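Local coordinates for alpha-L-rhamnosidase (Klebsiella oxytoca, PDB 4XHC), which probably hydrolyses terminal alpha-L-rhamnose from rhamnosides as a two-domain glycoside hydrolase of family GH78, at residues M322-V336 against L385-Y397. Sequence-based numbering, arbitrary orientation.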
loop_
_atom_site.group_PDB
_atom_site.type_symbol
_atom_site.label_atom_id
_atom_site.label_comp_id
_atom_site.label_asym_id
_atom_site.label_seq_id
_atom_site.Cartn_x
_atom_site.Cartn_y
_atom_site.Cartn_z
ATOM N N MET A 322 -40.730 -27.012 5.055
ATOM C CA MET A 322 -40.677 -28.199 5.916
ATOM C C MET A 322 -39.473 -29.095 5.613
ATOM O O MET A 322 -38.899 -29.683 6.528
ATOM C CB MET A 322 -41.975 -29.009 5.809
ATOM C CG MET A 322 -43.142 -28.400 6.569
ATOM S SD MET A 322 -43.089 -28.716 8.351
ATOM C CE MET A 322 -44.115 -30.190 8.495
ATOM N N ALA A 323 -39.079 -29.178 4.342
ATOM C CA ALA A 323 -37.927 -29.995 3.930
ATOM C C ALA A 323 -36.641 -29.600 4.666
ATOM O O ALA A 323 -35.935 -30.465 5.187
ATOM C CB ALA A 323 -37.717 -29.900 2.424
ATOM N N THR A 324 -36.355 -28.297 4.713
ATOM C CA THR A 324 -35.150 -27.794 5.361
ATOM C C THR A 324 -35.238 -28.016 6.863
ATOM O O THR A 324 -34.271 -28.445 7.498
ATOM C CB THR A 324 -34.915 -26.291 5.061
ATOM O OG1 THR A 324 -34.579 -26.119 3.679
ATOM C CG2 THR A 324 -33.776 -25.728 5.901
ATOM N N ALA A 325 -36.395 -27.722 7.434
ATOM C CA ALA A 325 -36.558 -27.830 8.877
ATOM C C ALA A 325 -36.422 -29.275 9.335
ATOM O O ALA A 325 -35.830 -29.536 10.376
ATOM C CB ALA A 325 -37.892 -27.251 9.309
ATOM N N ARG A 326 -36.963 -30.210 8.561
ATOM C CA ARG A 326 -36.798 -31.631 8.862
ATOM C C ARG A 326 -35.342 -32.077 8.732
ATOM O O ARG A 326 -34.865 -32.853 9.542
ATOM C CB ARG A 326 -37.691 -32.492 7.955
ATOM C CG ARG A 326 -37.491 -34.001 8.099
ATOM C CD ARG A 326 -38.438 -34.776 7.199
ATOM N NE ARG A 326 -39.814 -34.713 7.696
ATOM C CZ ARG A 326 -40.815 -33.992 7.170
ATOM N NH1 ARG A 326 -40.646 -33.232 6.085
ATOM N NH2 ARG A 326 -42.016 -34.044 7.749
ATOM N N GLU A 327 -34.643 -31.606 7.708
ATOM C CA GLU A 327 -33.255 -32.018 7.490
ATOM C C GLU A 327 -32.327 -31.499 8.598
ATOM O O GLU A 327 -31.420 -32.201 9.041
ATOM C CB GLU A 327 -32.770 -31.560 6.105
ATOM C CG GLU A 327 -31.473 -32.234 5.660
ATOM C CD GLU A 327 -31.153 -32.045 4.183
ATOM O OE1 GLU A 327 -30.880 -30.896 3.761
ATOM O OE2 GLU A 327 -31.138 -33.058 3.449
ATOM N N LEU A 328 -32.582 -30.281 9.063
ATOM C CA LEU A 328 -31.714 -29.645 10.039
ATOM C C LEU A 328 -32.138 -29.823 11.497
ATOM O O LEU A 328 -31.421 -29.381 12.399
ATOM C CB LEU A 328 -31.591 -28.148 9.718
ATOM C CG LEU A 328 -30.873 -27.820 8.402
ATOM C CD1 LEU A 328 -30.662 -26.320 8.269
ATOM C CD2 LEU A 328 -29.541 -28.548 8.299
ATOM N N TRP A 329 -33.287 -30.455 11.732
ATOM C CA TRP A 329 -33.776 -30.681 13.095
ATOM C C TRP A 329 -32.748 -31.399 13.991
ATOM O O TRP A 329 -32.511 -30.959 15.111
ATOM C CB TRP A 329 -35.124 -31.414 13.075
ATOM C CG TRP A 329 -35.470 -32.129 14.355
ATOM C CD1 TRP A 329 -35.632 -33.471 14.520
ATOM C CD2 TRP A 329 -35.689 -31.534 15.641
ATOM N NE1 TRP A 329 -35.936 -33.750 15.828
ATOM C CE2 TRP A 329 -35.978 -32.578 16.536
ATOM C CE3 TRP A 329 -35.661 -30.220 16.120
ATOM C CZ2 TRP A 329 -36.246 -32.354 17.883
ATOM C CZ3 TRP A 329 -35.918 -29.998 17.460
ATOM C CH2 TRP A 329 -36.208 -31.062 18.327
ATOM N N PRO A 330 -32.137 -32.497 13.510
ATOM C CA PRO A 330 -31.099 -33.137 14.330
ATOM C C PRO A 330 -29.996 -32.198 14.811
ATOM O O PRO A 330 -29.545 -32.333 15.944
ATOM C CB PRO A 330 -30.538 -34.216 13.399
ATOM C CG PRO A 330 -31.694 -34.589 12.526
ATOM C CD PRO A 330 -32.512 -33.335 12.349
ATOM N N THR A 331 -29.566 -31.254 13.977
ATOM C CA THR A 331 -28.589 -30.253 14.418
ATOM C C THR A 331 -29.166 -29.434 15.596
ATOM O O THR A 331 -28.505 -29.263 16.624
ATOM C CB THR A 331 -28.132 -29.316 13.260
ATOM O OG1 THR A 331 -27.418 -30.063 12.271
ATOM C CG2 THR A 331 -27.193 -28.226 13.757
ATOM N N ALA A 332 -30.403 -28.951 15.448
ATOM C CA ALA A 332 -31.074 -28.171 16.498
ATOM C C ALA A 332 -31.187 -28.965 17.786
ATOM O O ALA A 332 -30.806 -28.478 18.853
ATOM C CB ALA A 332 -32.455 -27.736 16.044
ATOM N N ARG A 333 -31.703 -30.189 17.678
ATOM C CA ARG A 333 -31.857 -31.075 18.826
ATOM C C ARG A 333 -30.539 -31.294 19.564
ATOM O O ARG A 333 -30.515 -31.337 20.793
ATOM C CB ARG A 333 -32.418 -32.430 18.390
ATOM C CG ARG A 333 -32.584 -33.440 19.521
ATOM C CD ARG A 333 -32.984 -34.795 18.989
ATOM N NE ARG A 333 -31.932 -35.358 18.152
ATOM C CZ ARG A 333 -32.124 -36.224 17.158
ATOM N NH1 ARG A 333 -33.338 -36.657 16.836
ATOM N NH2 ARG A 333 -31.086 -36.664 16.467
ATOM N N ARG A 334 -29.448 -31.448 18.818
ATOM C CA ARG A 334 -28.136 -31.699 19.422
ATOM C C ARG A 334 -27.647 -30.504 20.245
ATOM O O ARG A 334 -26.951 -30.683 21.249
ATOM C CB ARG A 334 -27.111 -32.049 18.341
ATOM C CG ARG A 334 -25.781 -32.561 18.869
ATOM C CD ARG A 334 -25.730 -34.081 18.954
ATOM N NE ARG A 334 -24.462 -34.506 19.550
ATOM C CZ ARG A 334 -24.228 -34.620 20.861
ATOM N NH1 ARG A 334 -25.181 -34.376 21.758
ATOM N NH2 ARG A 334 -23.024 -34.988 21.289
ATOM N N GLN A 335 -28.011 -29.292 19.831
ATOM C CA GLN A 335 -27.614 -28.102 20.582
ATOM C C GLN A 335 -28.268 -28.110 21.963
ATOM O O GLN A 335 -27.659 -27.700 22.950
ATOM C CB GLN A 335 -27.974 -26.809 19.836
ATOM C CG GLN A 335 -27.407 -26.676 18.425
ATOM C CD GLN A 335 -25.973 -27.173 18.282
ATOM O OE1 GLN A 335 -25.046 -26.593 18.836
ATOM N NE2 GLN A 335 -25.784 -28.232 17.509
ATOM N N VAL A 336 -29.503 -28.602 22.019
ATOM C CA VAL A 336 -30.224 -28.733 23.274
ATOM C C VAL A 336 -29.637 -29.844 24.140
ATOM O O VAL A 336 -29.462 -29.641 25.324
ATOM C CB VAL A 336 -31.722 -28.985 23.032
ATOM C CG1 VAL A 336 -32.448 -29.189 24.351
ATOM C CG2 VAL A 336 -32.340 -27.826 22.264
ATOM N N LEU A 385 -40.803 -27.466 17.599
ATOM C CA LEU A 385 -40.220 -28.202 16.479
ATOM C C LEU A 385 -40.387 -29.708 16.672
ATOM O O LEU A 385 -40.743 -30.427 15.735
ATOM C CB LEU A 385 -38.737 -27.861 16.311
ATOM C CG LEU A 385 -38.409 -26.473 15.753
ATOM C CD1 LEU A 385 -36.923 -26.184 15.894
ATOM C CD2 LEU A 385 -38.830 -26.348 14.297
ATOM N N ALA A 386 -40.130 -30.181 17.889
ATOM C CA ALA A 386 -40.270 -31.605 18.202
ATOM C C ALA A 386 -41.681 -32.121 17.936
ATOM O O ALA A 386 -41.838 -33.221 17.431
ATOM C CB ALA A 386 -39.869 -31.882 19.644
ATOM N N GLU A 387 -42.695 -31.323 18.267
ATOM C CA GLU A 387 -44.091 -31.695 18.010
ATOM C C GLU A 387 -44.309 -32.125 16.545
ATOM O O GLU A 387 -45.086 -33.038 16.285
ATOM C CB GLU A 387 -45.059 -30.557 18.412
ATOM C CG GLU A 387 -45.665 -30.689 19.824
ATOM C CD GLU A 387 -46.062 -29.354 20.482
ATOM O OE1 GLU A 387 -46.457 -28.409 19.766
ATOM O OE2 GLU A 387 -45.986 -29.242 21.733
ATOM N N ARG A 388 -43.601 -31.497 15.603
ATOM C CA ARG A 388 -43.699 -31.844 14.175
ATOM C C ARG A 388 -42.800 -33.000 13.740
ATOM O O ARG A 388 -43.232 -33.855 12.986
ATOM C CB ARG A 388 -43.335 -30.647 13.301
ATOM C CG ARG A 388 -44.173 -29.406 13.524
ATOM C CD ARG A 388 -43.541 -28.227 12.793
ATOM N NE ARG A 388 -44.381 -27.034 12.842
ATOM C CZ ARG A 388 -45.499 -26.863 12.139
ATOM N NH1 ARG A 388 -45.942 -27.812 11.310
ATOM N NH2 ARG A 388 -46.183 -25.733 12.271
ATOM N N PHE A 389 -41.545 -33.008 14.180
ATOM C CA PHE A 389 -40.545 -33.942 13.644
ATOM C C PHE A 389 -40.141 -35.092 14.571
ATOM O O PHE A 389 -39.510 -36.044 14.113
ATOM C CB PHE A 389 -39.296 -33.166 13.237
ATOM C CG PHE A 389 -39.580 -31.998 12.339
ATOM C CD1 PHE A 389 -40.197 -32.185 11.112
ATOM C CD2 PHE A 389 -39.227 -30.714 12.718
ATOM C CE1 PHE A 389 -40.457 -31.112 10.281
ATOM C CE2 PHE A 389 -39.484 -29.636 11.891
ATOM C CZ PHE A 389 -40.100 -29.834 10.670
ATOM N N GLU A 390 -40.503 -35.016 15.854
ATOM C CA GLU A 390 -40.166 -36.065 16.831
ATOM C C GLU A 390 -41.089 -35.980 18.068
ATOM O O GLU A 390 -40.639 -35.621 19.155
ATOM C CB GLU A 390 -38.681 -35.954 17.225
ATOM C CG GLU A 390 -38.078 -37.227 17.820
ATOM C CD GLU A 390 -36.573 -37.137 18.038
ATOM O OE1 GLU A 390 -35.904 -36.357 17.338
ATOM O OE2 GLU A 390 -36.039 -37.837 18.918
ATOM N N PRO A 391 -42.388 -36.312 17.901
ATOM C CA PRO A 391 -43.412 -36.067 18.938
ATOM C C PRO A 391 -43.091 -36.690 20.291
ATOM O O PRO A 391 -43.417 -36.116 21.331
ATOM C CB PRO A 391 -44.670 -36.717 18.362
ATOM C CG PRO A 391 -44.427 -36.827 16.903
ATOM C CD PRO A 391 -42.949 -37.001 16.729
ATOM N N GLU A 392 -42.448 -37.853 20.261
ATOM C CA GLU A 392 -42.142 -38.611 21.474
ATOM C C GLU A 392 -41.170 -37.886 22.413
ATOM O O GLU A 392 -41.238 -38.012 23.637
ATOM C CB GLU A 392 -41.600 -39.993 21.077
ATOM C CG GLU A 392 -41.804 -41.078 22.135
ATOM C CD GLU A 392 -43.275 -41.289 22.440
ATOM O OE1 GLU A 392 -43.886 -42.130 21.745
ATOM O OE2 GLU A 392 -43.823 -40.596 23.340
ATOM N N LEU A 393 -40.284 -37.103 21.823
ATOM C CA LEU A 393 -39.301 -36.331 22.567
ATOM C C LEU A 393 -39.912 -35.084 23.222
ATOM O O LEU A 393 -39.437 -34.632 24.268
ATOM C CB LEU A 393 -38.169 -35.934 21.610
ATOM C CG LEU A 393 -36.968 -35.182 22.167
ATOM C CD1 LEU A 393 -36.342 -35.927 23.337
ATOM C CD2 LEU A 393 -35.955 -34.969 21.056
ATOM N N ALA A 394 -40.938 -34.510 22.592
ATOM C CA ALA A 394 -41.620 -33.331 23.134
ATOM C C ALA A 394 -42.166 -33.599 24.524
ATOM O O ALA A 394 -42.166 -32.705 25.366
ATOM C CB ALA A 394 -42.746 -32.882 22.213
ATOM N N VAL A 395 -42.606 -34.832 24.769
ATOM C CA VAL A 395 -43.140 -35.194 26.078
ATOM C C VAL A 395 -42.113 -34.944 27.189
ATOM O O VAL A 395 -42.441 -34.303 28.196
ATOM C CB VAL A 395 -43.598 -36.668 26.153
ATOM C CG1 VAL A 395 -44.115 -36.979 27.551
ATOM C CG2 VAL A 395 -44.664 -36.968 25.101
ATOM N N SER A 396 -40.887 -35.442 27.008
ATOM C CA SER A 396 -39.841 -35.283 28.027
ATOM C C SER A 396 -39.274 -33.860 28.059
ATOM O O SER A 396 -38.975 -33.348 29.131
ATOM C CB SER A 396 -38.728 -36.321 27.862
ATOM O OG SER A 396 -38.175 -36.275 26.568
ATOM N N TYR A 397 -39.136 -33.217 26.902
ATOM C CA TYR A 397 -38.780 -31.790 26.855
ATOM C C TYR A 397 -39.766 -30.900 27.639
ATOM O O TYR A 397 -39.348 -29.938 28.284
ATOM C CB TYR A 397 -38.693 -31.301 25.403
ATOM C CG TYR A 397 -37.376 -31.547 24.674
ATOM C CD1 TYR A 397 -36.331 -32.279 25.252
ATOM C CD2 TYR A 397 -37.196 -31.069 23.370
ATOM C CE1 TYR A 397 -35.143 -32.500 24.569
ATOM C CE2 TYR A 397 -36.013 -31.291 22.677
ATOM C CZ TYR A 397 -34.988 -32.006 23.283
ATOM O OH TYR A 397 -33.809 -32.222 22.600
#
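Trp329 and Glu390 meet because both side chains leave the backbone with CG anti to the backbone N (chi1 159° in Trp329), which sends the indole across to 385-397 and the carboxylate, its chain extended, to the indole's N-H edge. Trp329 NE1 donates to Glu390 OE1 at 3.0 Å, close to the ring plane and on the anti side of the carboxylate. The syn side of that oxygen takes Arg333 NH1, 2.6 Å from Glu390 OE1, in a salt bridge that lies in the guanidinium plane. Two donors thus grip one oxygen, and the positive charge beside it would be expected to keep the acid ionised. Glutamate suits this place because an acid of this reach can accept from the indole N-H and pair with the arginine at once. Glu390 stands where helix 368-389 gives way to helix 391-412. This turn belongs to the helical catalytic domain, the six-hairpin glycosidase fold, and 322-336, part of helix 322-340, packs against it, its axis at 114° to that of 385-389 but 20° from that of 391-397. Around it Trp329 and Phe389 interlock as knobs into holes. Trp329, large and flat, fills a hole among Leu385, Ala386, Phe389 and Leu393; the small Ala386 leaves room for its six-membered ring, with Trp329 CH2 4.0 Å from Ala386 CB. Phe389 returns the knob, its ring lying over the backbone of Arg326, whose CA makes a CH-pi contact, while Ala325 CB comes within 3.7 Å of Phe389 CZ. Met322 adds a flexible, polarisable sulfur obliquely beside the same ring. Farther along, Leu393 CD2 rests 3.6 Å from Arg333 CD, and Tyr397 brings its phenol end against Val336 CG1.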